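Local coordinates for protein PlzA (Borrelia burgdorferi, PDB 7MIE) that binds the bacterial second messenger c-di-GMP through a PilZ-type domain and probably acts as a receptor in signalling, at residues K122-S127 against T140-S145; I58-G63 against P90-N95. All blocks are in the same frame, centred on the assembly; numbering follows the deposited sequence.

Contact 1 of 2, residues K122-S127 against T140-S145; sequences KLLSAS and TLEFLS. With EDO (1,2-ethanediol), chain F.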
ATOM      1  N   LYS A 122      10.461  -3.525 -16.871  1.00 25.13           N
ATOM      2  CA  LYS A 122      11.874  -3.370 -16.552  1.00 27.52           C
ATOM      3  C   LYS A 122      11.989  -2.869 -15.116  1.00 25.65           C
ATOM      4  O   LYS A 122      11.153  -2.073 -14.641  1.00 24.97           O
ATOM      5  CB  LYS A 122      12.568  -2.443 -17.558  1.00 29.66           C
ATOM      6  CG  LYS A 122      12.040  -1.028 -17.652  1.00 36.92           C
ATOM      7  CD  LYS A 122      12.994  -0.060 -18.363  1.00 41.72           C
ATOM      8  CE  LYS A 122      12.746   1.376 -17.942  1.00 45.98           C
ATOM      9  NZ  LYS A 122      13.194   2.369 -18.953  1.00 53.88           N
ATOM     10  N   LEU A 123      13.013  -3.349 -14.417  1.00 24.30           N
ATOM     11  CA  LEU A 123      13.201  -2.967 -13.029  1.00 23.50           C
ATOM     12  C   LEU A 123      13.778  -1.554 -12.973  1.00 24.69           C
ATOM     13  O   LEU A 123      14.838  -1.308 -13.547  1.00 25.67           O
ATOM     14  CB  LEU A 123      14.179  -3.956 -12.378  1.00 23.03           C
ATOM     15  CG  LEU A 123      14.468  -3.725 -10.886  1.00 23.10           C
ATOM     16  CD1 LEU A 123      13.213  -4.000 -10.049  1.00 22.43           C
ATOM     17  CD2 LEU A 123      15.603  -4.663 -10.435  1.00 24.72           C
ATOM     18  N   LEU A 124      13.134  -0.658 -12.217  1.00 23.63           N
ATOM     19  CA  LEU A 124      13.662   0.700 -12.061  1.00 25.33           C
ATOM     20  C   LEU A 124      14.455   0.859 -10.770  1.00 25.72           C
ATOM     21  O   LEU A 124      15.425   1.639 -10.733  1.00 28.26           O
ATOM     22  CB  LEU A 124      12.539   1.749 -12.076  1.00 26.15           C
ATOM     23  CG  LEU A 124      11.737   1.856 -13.368  1.00 29.69           C
ATOM     24  CD1 LEU A 124      10.714   2.998 -13.244  1.00 29.44           C
ATOM     25  CD2 LEU A 124      12.660   2.109 -14.552  1.00 32.15           C
ATOM     26  N   SER A 125      13.989   0.218  -9.696  1.00 23.20           N
ATOM     27  CA  SER A 125      14.550   0.394  -8.374  1.00 23.27           C
ATOM     28  C   SER A 125      14.117  -0.781  -7.516  1.00 21.45           C
ATOM     29  O   SER A 125      13.131  -1.432  -7.869  1.00 21.40           O
ATOM     30  CB  SER A 125      13.983   1.689  -7.757  1.00 25.62           C
ATOM     31  OG  SER A 125      14.699   1.954  -6.540  1.00 28.92           O
ATOM     32  N   ALA A 126      14.823  -1.024  -6.398  1.00 21.21           N
ATOM     33  CA  ALA A 126      14.472  -2.062  -5.440  1.00 21.79           C
ATOM     34  C   ALA A 126      14.964  -1.652  -4.058  1.00 22.56           C
ATOM     35  O   ALA A 126      15.968  -0.920  -3.931  1.00 23.56           O
ATOM     36  CB  ALA A 126      15.130  -3.366  -5.857  1.00 23.75           C
ATOM     37  N   SER A 127      14.201  -2.060  -3.044  1.00 22.41           N
ATOM     38  CA  SER A 127      14.652  -1.905  -1.673  0.60 22.93           C
ATOM     39  C   SER A 127      14.555  -3.231  -0.942  1.00 24.90           C
ATOM     40  O   SER A 127      13.892  -4.181  -1.408  1.00 23.87           O
ATOM     41  CB  SER A 127      13.871  -0.839  -0.923  0.60 24.14           C
ATOM     42  OG  SER A 127      12.503  -1.187  -0.895  0.60 23.24           O
ATOM     43  N   THR A 140      10.255  -1.719  -7.932  1.00 19.95           N
ATOM     44  CA  THR A 140       9.514  -0.806  -8.791  1.00 20.84           C
ATOM     45  C   THR A 140       9.736  -1.261 -10.228  1.00 21.26           C
ATOM     46  O   THR A 140      10.904  -1.318 -10.677  1.00 21.42           O
ATOM     47  CB  THR A 140      10.019   0.627  -8.576  1.00 23.01           C
ATOM     48  OG1 THR A 140       9.917   1.037  -7.205  1.00 22.95           O
ATOM     49  CG2 THR A 140       9.317   1.628  -9.490  1.00 23.36           C
ATOM     50  N   LEU A 141       8.653  -1.585 -10.922  1.00 21.03           N
ATOM     51  CA  LEU A 141       8.698  -2.146 -12.263  1.00 22.07           C
ATOM     52  C   LEU A 141       7.925  -1.234 -13.213  1.00 23.74           C
ATOM     53  O   LEU A 141       6.752  -0.951 -12.967  1.00 24.61           O
ATOM     54  CB  LEU A 141       8.072  -3.544 -12.239  1.00 23.26           C
ATOM     55  CG  LEU A 141       8.839  -4.568 -11.395  1.00 25.01           C
ATOM     56  CD1 LEU A 141       7.920  -5.732 -11.056  1.00 27.82           C
ATOM     57  CD2 LEU A 141      10.043  -5.064 -12.201  1.00 24.58           C
ATOM     58  N   GLU A 142       8.568  -0.875 -14.331  1.00 25.02           N
ATOM     59  CA  GLU A 142       7.931  -0.040 -15.336  1.00 25.21           C
ATOM     60  C   GLU A 142       7.390  -0.904 -16.477  1.00 25.11           C
ATOM     61  O   GLU A 142       8.077  -1.790 -16.983  1.00 24.79           O
ATOM     62  CB  GLU A 142       8.978   0.938 -15.877  1.00 29.48           C
ATOM     63  CG  GLU A 142       8.414   1.812 -17.000  1.00 34.29           C
ATOM     64  CD  GLU A 142       9.332   2.957 -17.379  1.00 42.47           C
ATOM     65  OE1 GLU A 142       9.807   2.963 -18.526  1.00 47.44           O
ATOM     66  OE2 GLU A 142       9.568   3.827 -16.515  1.00 44.90           O
ATOM     67  N   PHE A 143       6.153  -0.618 -16.912  1.00 23.94           N
ATOM     68  CA  PHE A 143       5.529  -1.236 -18.070  1.00 27.29           C
ATOM     69  C   PHE A 143       6.249  -0.790 -19.345  1.00 28.84           C
ATOM     70  O   PHE A 143       6.387   0.393 -19.603  1.00 30.88           O
ATOM     71  CB  PHE A 143       4.041  -0.864 -18.096  1.00 29.51           C
ATOM     72  CG  PHE A 143       3.245  -1.592 -17.032  1.00 30.94           C
ATOM     73  CD1 PHE A 143       2.937  -2.945 -17.169  1.00 34.91           C
ATOM     74  CD2 PHE A 143       2.848  -0.935 -15.881  1.00 33.13           C
ATOM     75  CE1 PHE A 143       2.222  -3.618 -16.187  1.00 33.49           C
ATOM     76  CE2 PHE A 143       2.131  -1.595 -14.888  1.00 32.99           C
ATOM     77  CZ  PHE A 143       1.821  -2.942 -15.053  1.00 35.46           C
ATOM     78  N   LEU A 144       6.719  -1.739 -20.143  1.00 28.40           N
ATOM     79  CA  LEU A 144       7.376  -1.416 -21.405  1.00 33.23           C
ATOM     80  C   LEU A 144       6.386  -1.314 -22.578  1.00 36.84           C
ATOM     81  O   LEU A 144       6.736  -0.837 -23.653  1.00 42.44           O
ATOM     82  CB  LEU A 144       8.499  -2.424 -21.660  1.00 31.95           C
ATOM     83  CG  LEU A 144       9.699  -2.276 -20.716  1.00 35.35           C
ATOM     84  CD1 LEU A 144      10.773  -3.305 -21.023  1.00 34.56           C
ATOM     85  CD2 LEU A 144      10.291  -0.861 -20.767  1.00 35.82           C
ATOM     86  N   SER A 145       5.177  -1.818 -22.399  1.00 40.47           N
ATOM     87  CA  SER A 145       4.103  -1.498 -23.325  1.00 45.08           C
ATOM     88  C   SER A 145       2.917  -1.040 -22.490  1.00 47.50           C
ATOM     89  O   SER A 145       2.927  -1.230 -21.280  1.00 48.51           O
ATOM     90  CB  SER A 145       3.742  -2.679 -24.176  1.00 45.87           C
ATOM     91  OG  SER A 145       3.224  -3.723 -23.368  1.00 48.59           O
TER
HETATM   92  C1  EDO F 305      11.207   0.332  -3.780  1.00 40.26           C
HETATM   93  O1  EDO F 305      11.201  -0.200  -5.114  1.00 32.01           O
HETATM   94  C2  EDO F 305      12.166   1.393  -3.453  1.00 44.98           C
HETATM   95  O2  EDO F 305      13.113   1.571  -4.489  1.00 51.21           O
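Lys122 and Glu142 exchange both of their backbone hydrogen bonds, and the antiparallel pairing runs on through the non-hydrogen-bonded pair Leu123–Leu141 to Ser125–Thr140, the segments 122-127 and 140-143 running at 144° to each other. Leu124 and Ser125 together face Thr140, a classic beta bulge. Leu124 N donates to Thr140 O at 2.8 Å with an N-H...O angle of 171°, while Thr140 N returns a bond to Ser125 O. Leu124 therefore joins the face that carries Lys122, Ser125, Thr140 and Glu142. There the extended chains of Lys122 and Glu142 lie side by side and point the same way, ending in a long salt bridge, Lys122 NZ to Glu142 OE1 at 3.5 Å. Glu142 reaches out with CG anti to its backbone N (chi1 177°), and its other oxygen, OE2, lies 3.6 Å from Leu124 CD1. The aliphatic part of Lys122 is crossed at about a right angle by Leu144, whose CD2 touches Lys122 CG at 3.6 Å. On the reverse face, Leu123 CD1 meets Leu141 CD2 at 4.0 Å, and Leu141 packs further against strand 78-84. A 1,2-ethanediol molecule, probably from the crystallisation liquor, sits beside the bulge: Ser125 OG donates to its O2 at 2.6 Å, and Thr140 OG1 lies 2.7 Å from its O1. This is the base of the hairpin formed by strands 119-131 and 134-143 of the PilZN3 domain. Its inner side is apolar, Leu123 on Leu141; its outer side mixes leucine methyls, a salt bridge and two hydroxyls. Long and on a partly exposed face, that salt bridge is probably weak, the backbone bonds doing most of the joining.

Contact 2 of 2, residues I58-G63 against P90-N95; sequences IEMRIG and PALAKN
The amide of Asn95 comes up to Ile62, whose CG2 stands well out of the amide plane on the side of CB and ND2, at 3.8 Å from Asn95 ND2 itself. The other flat group, the guanidinium of Arg61, is met at its edge and in its plane by Glu59 OE2, a salt bridge within the strand in which Arg61 NH2 donates at 3.0 Å; the donor approaches this oxygen from above the carboxylate plane. Strand 57-62 belongs to the curled, barrel-like antiparallel sheet of the PilZN3 domain, and helix 88-94, followed by Asn95, packs against it; the axes of the strand segment 58-62 and the helix segment 90-94 come within 9.3 Å and run 36° from parallel. No hydrogen bond joins the two segments, so the contact is made by packing. Arg61 and Glu59 turn from the helix, while Met60 and Ile62 alternate with them and point toward it. Ile62 carries most of the contact. Its first torsion (chi1 -55°) sets CG1 anti to the carbonyl carbon and CG2 anti to the backbone N, dividing the work between the two branches. CD1, at the end of the CG1 branch, rests between helix residues, 3.8 Å from Ala91 CB and 3.9 Å from Leu92 CG, and the Ile62 and Leu92 side chains cross at about a right angle. Met60 SD adds a looser touch, 4.5 Å from Leu92 CD2, and both side chains also reach strand 134-143, Met60 at Leu141 and Leu92 at Leu139. Just past the helix, Asn95 is fixed by its ND2, which bonds to Leu98 O at the start of the next strand. That bond holds the residue while its CB lies 3.6 Å from Ile62 CG2.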
ATOM      1  N   ILE A  58       0.245 -11.579  -8.082  1.00 25.78           N
ATOM      2  CA  ILE A  58       0.649 -11.398  -9.452  1.00 24.54           C
ATOM      3  C   ILE A  58       1.815 -12.359  -9.741  1.00 25.09           C
ATOM      4  O   ILE A  58       2.708 -12.461  -8.921  1.00 26.75           O
ATOM      5  CB  ILE A  58       1.095  -9.956  -9.652  1.00 27.38           C
ATOM      6  CG1 ILE A  58       1.335  -9.676 -11.123  1.00 27.82           C
ATOM      7  CG2 ILE A  58       2.257  -9.508  -8.754  1.00 29.49           C
ATOM      8  CD1 ILE A  58       0.984  -8.238 -11.410  1.00 29.51           C
ATOM      9  N   GLU A  59       1.844 -12.895 -10.960  1.00 25.53           N
ATOM     10  CA  GLU A  59       2.932 -13.776 -11.388  1.00 24.15           C
ATOM     11  C   GLU A  59       3.971 -12.999 -12.186  1.00 25.43           C
ATOM     12  O   GLU A  59       3.629 -12.247 -13.118  1.00 25.25           O
ATOM     13  CB  GLU A  59       2.331 -14.890 -12.247  1.00 26.07           C
ATOM     14  CG  GLU A  59       3.361 -15.983 -12.498  1.00 27.55           C
ATOM     15  CD  GLU A  59       2.892 -17.120 -13.408  1.00 32.41           C
ATOM     16  OE1 GLU A  59       1.701 -17.141 -13.804  1.00 32.44           O
ATOM     17  OE2 GLU A  59       3.740 -18.030 -13.675  1.00 30.94           O
ATOM     18  N   MET A  60       5.261 -13.169 -11.843  1.00 23.19           N
ATOM     19  CA  MET A  60       6.340 -12.632 -12.648  1.00 24.15           C
ATOM     20  C   MET A  60       7.058 -13.784 -13.357  1.00 25.54           C
ATOM     21  O   MET A  60       7.329 -14.785 -12.705  1.00 25.65           O
ATOM     22  CB  MET A  60       7.344 -11.949 -11.721  1.00 27.80           C
ATOM     23  CG  MET A  60       8.760 -11.904 -12.280  1.00 31.73           C
ATOM     24  SD  MET A  60       8.951 -10.451 -13.305  1.00 39.94           S
ATOM     25  CE  MET A  60       8.812  -9.263 -11.956  1.00 30.80           C
ATOM     26  N   ARG A  61       7.332 -13.623 -14.660  1.00 23.45           N
ATOM     27  CA  ARG A  61       8.097 -14.596 -15.422  1.00 26.31           C
ATOM     28  C   ARG A  61       9.386 -13.964 -15.917  1.00 28.06           C
ATOM     29  O   ARG A  61       9.393 -12.845 -16.456  1.00 27.85           O
ATOM     30  CB  ARG A  61       7.356 -14.933 -16.714  1.00 28.95           C
ATOM     31  CG  ARG A  61       6.391 -16.083 -16.586  1.00 34.78           C
ATOM     32  CD  ARG A  61       7.151 -17.408 -16.642  1.00 35.19           C
ATOM     33  NE  ARG A  61       5.874 -17.887 -16.239  1.00 35.11           N
ATOM     34  CZ  ARG A  61       4.976 -18.438 -17.041  1.00 37.21           C
ATOM     35  NH1 ARG A  61       5.278 -18.681 -18.308  1.00 36.34           N
ATOM     36  NH2 ARG A  61       3.810 -18.797 -16.540  1.00 38.03           N
ATOM     37  N   ILE A  62      10.485 -14.715 -15.741  1.00 27.20           N
ATOM     38  CA  ILE A  62      11.804 -14.278 -16.184  1.00 27.46           C
ATOM     39  C   ILE A  62      12.400 -15.459 -16.928  1.00 29.04           C
ATOM     40  O   ILE A  62      12.948 -16.371 -16.306  1.00 28.87           O
ATOM     41  CB  ILE A  62      12.675 -13.835 -14.997  1.00 27.33           C
ATOM     42  CG1 ILE A  62      11.982 -12.745 -14.151  1.00 26.77           C
ATOM     43  CG2 ILE A  62      14.041 -13.331 -15.510  1.00 28.71           C
ATOM     44  CD1 ILE A  62      12.410 -12.740 -12.708  1.00 28.72           C
ATOM     45  N   GLY A  63      12.209 -15.474 -18.251  1.00 29.87           N
ATOM     46  CA  GLY A  63      12.425 -16.697 -19.008  1.00 32.16           C
ATOM     47  C   GLY A  63      11.420 -17.763 -18.572  1.00 30.81           C
ATOM     48  O   GLY A  63      10.206 -17.532 -18.599  1.00 33.01           O
ATOM     49  N   PRO A  90      17.606 -11.262  -7.860  1.00 27.41           N
ATOM     50  CA  PRO A  90      18.750 -11.828  -8.565  1.00 28.21           C
ATOM     51  C   PRO A  90      18.402 -12.446  -9.931  1.00 30.19           C
ATOM     52  O   PRO A  90      19.219 -12.394 -10.863  1.00 30.35           O
ATOM     53  CB  PRO A  90      19.379 -12.823  -7.561  1.00 28.45           C
ATOM     54  CG  PRO A  90      18.319 -13.089  -6.518  1.00 28.74           C
ATOM     55  CD  PRO A  90      17.338 -11.932  -6.573  1.00 27.94           C
ATOM     56  N   ALA A  91      17.215 -13.060 -10.049  1.00 27.74           N
ATOM     57  CA  ALA A  91      16.807 -13.606 -11.342  1.00 27.33           C
ATOM     58  C   ALA A  91      16.716 -12.494 -12.383  1.00 26.62           C
ATOM     59  O   ALA A  91      17.079 -12.681 -13.545  1.00 26.29           O
ATOM     60  CB  ALA A  91      15.503 -14.371 -11.255  1.00 27.89           C
ATOM     61  N   LEU A  92      16.189 -11.328 -11.983  1.00 24.98           N
ATOM     62  CA  LEU A  92      16.066 -10.219 -12.932  1.00 24.45           C
ATOM     63  C   LEU A  92      17.451  -9.756 -13.365  1.00 26.51           C
ATOM     64  O   LEU A  92      17.624  -9.429 -14.526  1.00 25.29           O
ATOM     65  CB  LEU A  92      15.329  -9.031 -12.296  1.00 24.90           C
ATOM     66  CG  LEU A  92      13.810  -9.157 -12.257  1.00 25.00           C
ATOM     67  CD1 LEU A  92      13.241  -8.058 -11.352  1.00 26.11           C
ATOM     68  CD2 LEU A  92      13.211  -9.059 -13.656  1.00 26.78           C
ATOM     69  N   ALA A  93      18.400  -9.733 -12.419  1.00 27.34           N
ATOM     70  CA  ALA A  93      19.744  -9.252 -12.734  1.00 29.83           C
ATOM     71  C   ALA A  93      20.376 -10.115 -13.809  1.00 32.43           C
ATOM     72  O   ALA A  93      21.136  -9.600 -14.616  1.00 35.85           O
ATOM     73  CB  ALA A  93      20.584  -9.262 -11.488  1.00 30.14           C
ATOM     74  N   LYS A  94      20.057 -11.415 -13.806  1.00 31.53           N
ATOM     75  CA  LYS A  94      20.628 -12.330 -14.785  1.00 34.27           C
ATOM     76  C   LYS A  94      19.991 -12.102 -16.158  1.00 35.70           C
ATOM     77  O   LYS A  94      20.516 -12.520 -17.185  1.00 35.29           O
ATOM     78  CB  LYS A  94      20.473 -13.744 -14.240  1.00 37.55           C
ATOM     79  CG  LYS A  94      21.395 -13.988 -13.050  1.00 43.39           C
ATOM     80  CD  LYS A  94      21.228 -15.336 -12.398  1.00 49.91           C
ATOM     81  CE  LYS A  94      22.545 -15.795 -11.807  1.00 52.02           C
ATOM     82  NZ  LYS A  94      22.503 -17.243 -11.490  1.00 56.76           N
ATOM     83  N   ASN A  95      18.841 -11.427 -16.191  1.00 30.55           N
ATOM     84  CA  ASN A  95      18.134 -11.218 -17.441  1.00 29.81           C
ATOM     85  C   ASN A  95      18.121  -9.727 -17.811  1.00 27.89           C
ATOM     86  O   ASN A  95      17.165  -9.257 -18.416  1.00 28.47           O
ATOM     87  CB  ASN A  95      16.700 -11.752 -17.294  1.00 30.01           C
ATOM     88  CG  ASN A  95      16.025 -12.025 -18.619  1.00 35.42           C
ATOM     89  OD1 ASN A  95      16.628 -12.681 -19.466  1.00 38.98           O
ATOM     90  ND2 ASN A  95      14.802 -11.525 -18.821  1.00 33.43           N
TER

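Overall arrangement
Contact 2 closes before contact 1 opens along the chain, their centres about 12 Å apart. Both belong to the same curled antiparallel sheet of the PilZN3 domain, in which strand 98-102 pairs with strand 57-62 on one edge and with strand 119-131 on the other. They touch directly through apolar side chains: Leu141 CD1 is 3.8 Å from Met60 CE, and Leu123 CD2 is 4.2 Å from Leu92 CD1. Helix 88-94 thus packs against side chains of strand 57-62 and, through Leu123, of strand 119-131, while Leu141 meets Met60 from strand to strand. Neither contact is near the c-di-GMP pockets, so together they describe this domain's architecture, not ligand recognition.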